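Side-chain contacts in single-strand binding protein (Thermus thermophilus, PDB 2CWA), which probably binds single-stranded DNA and recruits partner proteins to it during DNA replication, recombination and repair: residues A[51-56]-A[117-122]; A[143-146]-A[150-153]. All blocks are in the same frame, centred on the assembly; numbering follows the deposited sequence.

Contact 1: A[51-56]-A[117-122]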
loop_
_atom_site.group_PDB
_atom_site.type_symbol
_atom_site.label_atom_id
_atom_site.label_comp_id
_atom_site.label_asym_id
_atom_site.label_seq_id
_atom_site.Cartn_x
_atom_site.Cartn_y
_atom_site.Cartn_z
ATOM N N SER A 51 -2.270 -12.090 1.526
ATOM C CA SER A 51 -2.308 -11.894 0.084
ATOM C C SER A 51 -2.813 -10.480 -0.167
ATOM O O SER A 51 -3.483 -9.896 0.685
ATOM C CB SER A 51 -3.247 -12.911 -0.569
ATOM O OG SER A 51 -4.571 -12.753 -0.086
ATOM N N TRP A 52 -2.486 -9.930 -1.329
ATOM C CA TRP A 52 -2.915 -8.579 -1.655
ATOM C C TRP A 52 -2.992 -8.290 -3.145
ATOM O O TRP A 52 -2.302 -8.906 -3.956
ATOM C CB TRP A 52 -1.986 -7.553 -0.990
ATOM C CG TRP A 52 -0.517 -7.825 -1.192
ATOM C CD1 TRP A 52 0.329 -8.446 -0.316
ATOM C CD2 TRP A 52 0.274 -7.480 -2.337
ATOM N NE1 TRP A 52 1.597 -8.509 -0.843
ATOM C CE2 TRP A 52 1.593 -7.922 -2.082
ATOM C CE3 TRP A 52 -0.003 -6.839 -3.557
ATOM C CZ2 TRP A 52 2.635 -7.743 -3.000
ATOM C CZ3 TRP A 52 1.034 -6.662 -4.469
ATOM C CH2 TRP A 52 2.340 -7.116 -4.182
ATOM N N TYR A 53 -3.867 -7.346 -3.480
ATOM C CA TYR A 53 -4.082 -6.875 -4.840
ATOM C C TYR A 53 -4.021 -5.367 -4.680
ATOM O O TYR A 53 -4.891 -4.776 -4.048
ATOM C CB TYR A 53 -5.468 -7.280 -5.337
ATOM C CG TYR A 53 -5.610 -8.762 -5.574
ATOM C CD1 TYR A 53 -5.317 -9.318 -6.817
ATOM C CD2 TYR A 53 -6.019 -9.614 -4.549
ATOM C CE1 TYR A 53 -5.430 -10.688 -7.038
ATOM C CE2 TYR A 53 -6.135 -10.986 -4.757
ATOM C CZ TYR A 53 -5.838 -11.514 -6.003
ATOM O OH TYR A 53 -5.941 -12.870 -6.211
ATOM N N HIS A 54 -2.986 -4.743 -5.224
ATOM C CA HIS A 54 -2.856 -3.301 -5.086
ATOM C C HIS A 54 -2.893 -2.589 -6.423
ATOM O O HIS A 54 -2.173 -2.952 -7.349
ATOM C CB HIS A 54 -1.555 -2.955 -4.350
ATOM C CG HIS A 54 -1.618 -3.187 -2.873
ATOM N ND1 HIS A 54 -2.551 -2.577 -2.063
ATOM C CD2 HIS A 54 -0.855 -3.952 -2.056
ATOM C CE1 HIS A 54 -2.361 -2.957 -0.812
ATOM N NE2 HIS A 54 -1.338 -3.792 -0.780
ATOM N N ARG A 55 -3.750 -1.581 -6.519
ATOM C CA ARG A 55 -3.848 -0.804 -7.744
ATOM C C ARG A 55 -2.774 0.274 -7.676
ATOM O O ARG A 55 -2.671 0.999 -6.688
ATOM C CB ARG A 55 -5.231 -0.166 -7.870
ATOM C CG ARG A 55 -6.352 -1.180 -8.089
ATOM C CD ARG A 55 -7.652 -0.503 -8.515
ATOM N NE ARG A 55 -8.311 0.208 -7.420
ATOM C CZ ARG A 55 -8.925 -0.388 -6.400
ATOM N NH1 ARG A 55 -8.970 -1.713 -6.323
ATOM N NH2 ARG A 55 -9.504 0.345 -5.457
ATOM N N VAL A 56 -1.967 0.363 -8.722
ATOM C CA VAL A 56 -0.901 1.351 -8.770
ATOM C C VAL A 56 -1.065 2.189 -10.026
ATOM O O VAL A 56 -1.468 1.677 -11.066
ATOM C CB VAL A 56 0.481 0.675 -8.805
ATOM C CG1 VAL A 56 1.559 1.716 -8.832
ATOM C CG2 VAL A 56 0.655 -0.227 -7.586
ATOM N N ASP A 117 -5.653 -17.160 -8.195
ATOM C CA ASP A 117 -6.881 -16.972 -7.432
ATOM C C ASP A 117 -8.090 -17.573 -8.144
ATOM O O ASP A 117 -7.987 -18.054 -9.276
ATOM C CB ASP A 117 -7.138 -15.484 -7.142
ATOM C CG ASP A 117 -7.258 -14.645 -8.404
ATOM O OD1 ASP A 117 -7.710 -15.172 -9.439
ATOM O OD2 ASP A 117 -6.913 -13.444 -8.354
ATOM N N SER A 118 -9.233 -17.532 -7.469
ATOM C CA SER A 118 -10.481 -18.076 -7.996
ATOM C C SER A 118 -10.886 -17.497 -9.346
ATOM O O SER A 118 -11.682 -18.105 -10.071
ATOM C CB SER A 118 -11.611 -17.840 -6.993
ATOM O OG SER A 118 -11.836 -16.455 -6.803
ATOM N N ARG A 119 -10.344 -16.328 -9.684
ATOM C CA ARG A 119 -10.672 -15.674 -10.948
ATOM C C ARG A 119 -9.634 -15.935 -12.034
ATOM O O ARG A 119 -9.684 -15.335 -13.108
ATOM C CB ARG A 119 -10.818 -14.164 -10.741
ATOM C CG ARG A 119 -11.952 -13.772 -9.806
ATOM C CD ARG A 119 -12.116 -12.260 -9.732
ATOM N NE ARG A 119 -10.932 -11.599 -9.188
ATOM C CZ ARG A 119 -10.449 -11.811 -7.967
ATOM N NH1 ARG A 119 -11.047 -12.671 -7.152
ATOM N NH2 ARG A 119 -9.365 -11.163 -7.557
ATOM N N GLY A 120 -8.698 -16.834 -11.756
ATOM C CA GLY A 120 -7.670 -17.145 -12.732
ATOM C C GLY A 120 -6.569 -16.099 -12.809
ATOM O O GLY A 120 -5.775 -16.104 -13.748
ATOM N N GLN A 121 -6.512 -15.203 -11.827
ATOM C CA GLN A 121 -5.491 -14.160 -11.811
ATOM C C GLN A 121 -4.264 -14.596 -11.017
ATOM O O GLN A 121 -4.383 -15.180 -9.941
ATOM C CB GLN A 121 -6.049 -12.876 -11.199
ATOM C CG GLN A 121 -7.304 -12.356 -11.865
ATOM C CD GLN A 121 -7.846 -11.123 -11.175
ATOM O OE1 GLN A 121 -8.009 -11.101 -9.955
ATOM N NE2 GLN A 121 -8.134 -10.092 -11.952
ATOM N N PRO A 122 -3.064 -14.307 -11.538
ATOM C CA PRO A 122 -1.826 -14.683 -10.852
ATOM C C PRO A 122 -1.434 -13.773 -9.690
ATOM O O PRO A 122 -1.693 -12.568 -9.711
ATOM C CB PRO A 122 -0.794 -14.657 -11.976
ATOM C CG PRO A 122 -1.273 -13.533 -12.830
ATOM C CD PRO A 122 -2.776 -13.791 -12.890
#
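Y53 reaches from its strand to the loop 117-122 with the end of its ring, and D117 receives it: the phenol is the donor in a hydrogen bond from Y53 OH to D117 OD2, modelled at 2.4 Å, shorter than an ordinary hydrogen bond, so the exact length is doubtful. The tyrosine's CG stands anti to its carbonyl carbon (chi1 -70°), which carries the ring across to the loop. Ring and carboxylate planes lie 33° apart. Over one face of the Y53 ring, offset toward the rim, comes R119 NH2, 3.9 Å from Y53 CZ. R119 CZ is 5.5 Å from the Y53 ring centroid, too far for more than a weak cation-pi attraction, and the guanidinium is tilted well away from parallel to the ring. The strand, 49-59, belongs to the first OB fold of the chain, and D117 opens a type I beta turn that ends at G120. D117 CG sits between its own backbone N and carbonyl carbon (chi1 59°). There Q121 N, at 2.7 Å and from above the carboxylate plane, and more weakly R119 N hold D117 OD1, which helps fix the carboxylate and leaves OD2 turned to Y53. R119, bent at chi3, brings its charge to D117 OD2 without pointing an N-H at it, and makes a weak bond from R119 NH2 to Q121 OE1 at 2.8 Å. Q121 OE1 in turn lies 3.9 Å from Y53 CE1.

Contact 2: A[143-146]-A[150-153]. With NO3 (nitrate ion), chain B.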
loop_
_atom_site.group_PDB
_atom_site.type_symbol
_atom_site.label_atom_id
_atom_site.label_comp_id
_atom_site.label_asym_id
_atom_site.label_seq_id
_atom_site.Cartn_x
_atom_site.Cartn_y
_atom_site.Cartn_z
ATOM N N LEU A 143 -6.935 1.537 20.952
ATOM C CA LEU A 143 -6.595 0.138 21.180
ATOM C C LEU A 143 -7.809 -0.724 21.539
ATOM O O LEU A 143 -8.692 -0.291 22.273
ATOM C CB LEU A 143 -5.554 0.060 22.308
ATOM C CG LEU A 143 -4.801 -1.238 22.607
ATOM C CD1 LEU A 143 -3.830 -1.545 21.481
ATOM C CD2 LEU A 143 -4.036 -1.089 23.922
ATOM N N ARG A 144 -7.848 -1.936 20.997
ATOM C CA ARG A 144 -8.921 -2.880 21.296
ATOM C C ARG A 144 -8.287 -4.255 21.418
ATOM O O ARG A 144 -7.143 -4.457 21.003
ATOM C CB ARG A 144 -9.983 -2.897 20.189
ATOM C CG ARG A 144 -9.539 -3.528 18.883
ATOM C CD ARG A 144 -10.683 -3.539 17.880
ATOM N NE ARG A 144 -11.790 -4.375 18.335
ATOM C CZ ARG A 144 -11.910 -5.676 18.086
ATOM N NH1 ARG A 144 -10.994 -6.313 17.375
ATOM N NH2 ARG A 144 -12.957 -6.345 18.553
ATOM N N TYR A 145 -9.028 -5.201 21.983
ATOM C CA TYR A 145 -8.526 -6.554 22.153
ATOM C C TYR A 145 -9.481 -7.563 21.532
ATOM O O TYR A 145 -10.701 -7.442 21.669
ATOM C CB TYR A 145 -8.341 -6.851 23.646
ATOM C CG TYR A 145 -7.139 -6.155 24.248
ATOM C CD1 TYR A 145 -5.885 -6.764 24.235
ATOM C CD2 TYR A 145 -7.245 -4.872 24.786
ATOM C CE1 TYR A 145 -4.762 -6.116 24.740
ATOM C CE2 TYR A 145 -6.124 -4.207 25.293
ATOM C CZ TYR A 145 -4.886 -4.838 25.265
ATOM O OH TYR A 145 -3.768 -4.194 25.749
ATOM N N THR A 146 -8.921 -8.537 20.828
ATOM C CA THR A 146 -9.725 -9.578 20.201
ATOM C C THR A 146 -10.239 -10.497 21.306
ATOM O O THR A 146 -9.769 -10.430 22.445
ATOM C CB THR A 146 -8.886 -10.427 19.232
ATOM O OG1 THR A 146 -7.957 -11.223 19.981
ATOM C CG2 THR A 146 -8.116 -9.529 18.258
ATOM N N THR A 150 -5.794 -10.613 22.012
ATOM C CA THR A 150 -4.741 -9.996 21.207
ATOM C C THR A 150 -4.947 -8.485 21.102
ATOM O O THR A 150 -6.051 -8.018 20.810
ATOM C CB THR A 150 -4.718 -10.572 19.789
ATOM O OG1 THR A 150 -4.581 -11.997 19.855
ATOM C CG2 THR A 150 -3.548 -9.992 19.000
ATOM N N ALA A 151 -3.885 -7.721 21.345
ATOM C CA ALA A 151 -3.970 -6.265 21.261
ATOM C C ALA A 151 -3.922 -5.797 19.807
ATOM O O ALA A 151 -3.209 -6.367 18.974
ATOM C CB ALA A 151 -2.833 -5.622 22.049
ATOM N N VAL A 152 -4.694 -4.762 19.501
ATOM C CA VAL A 152 -4.722 -4.211 18.149
ATOM C C VAL A 152 -4.834 -2.708 18.287
ATOM O O VAL A 152 -5.761 -2.205 18.918
ATOM C CB VAL A 152 -5.929 -4.714 17.327
ATOM C CG1 VAL A 152 -5.719 -4.381 15.855
ATOM C CG2 VAL A 152 -6.108 -6.200 17.515
ATOM N N ALA A 153 -3.876 -1.997 17.702
ATOM C CA ALA A 153 -3.851 -0.544 17.773
ATOM C C ALA A 153 -4.123 0.068 16.415
ATOM O O ALA A 153 -3.684 -0.449 15.391
ATOM C CB ALA A 153 -2.483 -0.070 18.283
HETATM N N NO3 B . -8.966 -6.099 14.466
HETATM O O1 NO3 B . -9.151 -5.222 15.301
HETATM O O2 NO3 B . -9.322 -7.251 14.691
HETATM O O3 NO3 B . -8.416 -5.832 13.410
#
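The Y145 ring meets A151 obliquely, Y145 CE1 3.3 Å from A151 CB, and the R144 guanidinium meets a nitrate near its own plane, at its edge, R144 NH1 bonding to nitrate O1 at 3.0 Å. The two flat groups leave opposite faces of a beta hairpin in the second OB fold, formed by strands 128-145 and 151-161, whose short segments run antiparallel at 153°. L143 and Y145 share one face with A151 and A153; there L143 CD1 rests 3.8 Å from A153 CB, and helix 179-185 packs against this side, E183 taking a weak hydrogen bond from the tyrosine hydroxyl. On the other face V152 lies beside R144 and the nitrate, probably a crystallisation ion. R144 and V152 form the hydrogen-bonded pair, R144 N giving to V152 O at 3.0 Å. Toward the turn, T146 N bonds to T150 O on a lone pair, and the threonine side chain adds a second link: with OG1 between backbone N and carbonyl carbon (chi1 70°), it accepts T150 N at 3.0 Å. An alanine at T146 would remove that acceptor and is likely to leave T150 N without this partner and to open a gap beside V152. The methyl concerned, T146 CG2, stands 4.0 Å from V152 CG2.

Along the chain the two contacts come in series: contact 1 closes before contact 2 opens. Their centres lie 28 Å apart and their nearest atoms about 16 Å, so neither touches the other. Each belongs to a different OB-fold half. Contact 1 ties strand 49-59 to the loop between strands 114-116 and 122-125, bridging 60 intervening residues, whereas contact 2 closes a hairpin across only three. Strand pairing connects the halves, because strand 5-22 runs antiparallel to strand 128-145, which supplies residues 143-146. N202, on strand 193-206, also hydrogen-bonds to the Y53 backbone. With two OB folds per chain, the homodimer would bring four together, as in tetrameric bacterial SSBs with one per chain.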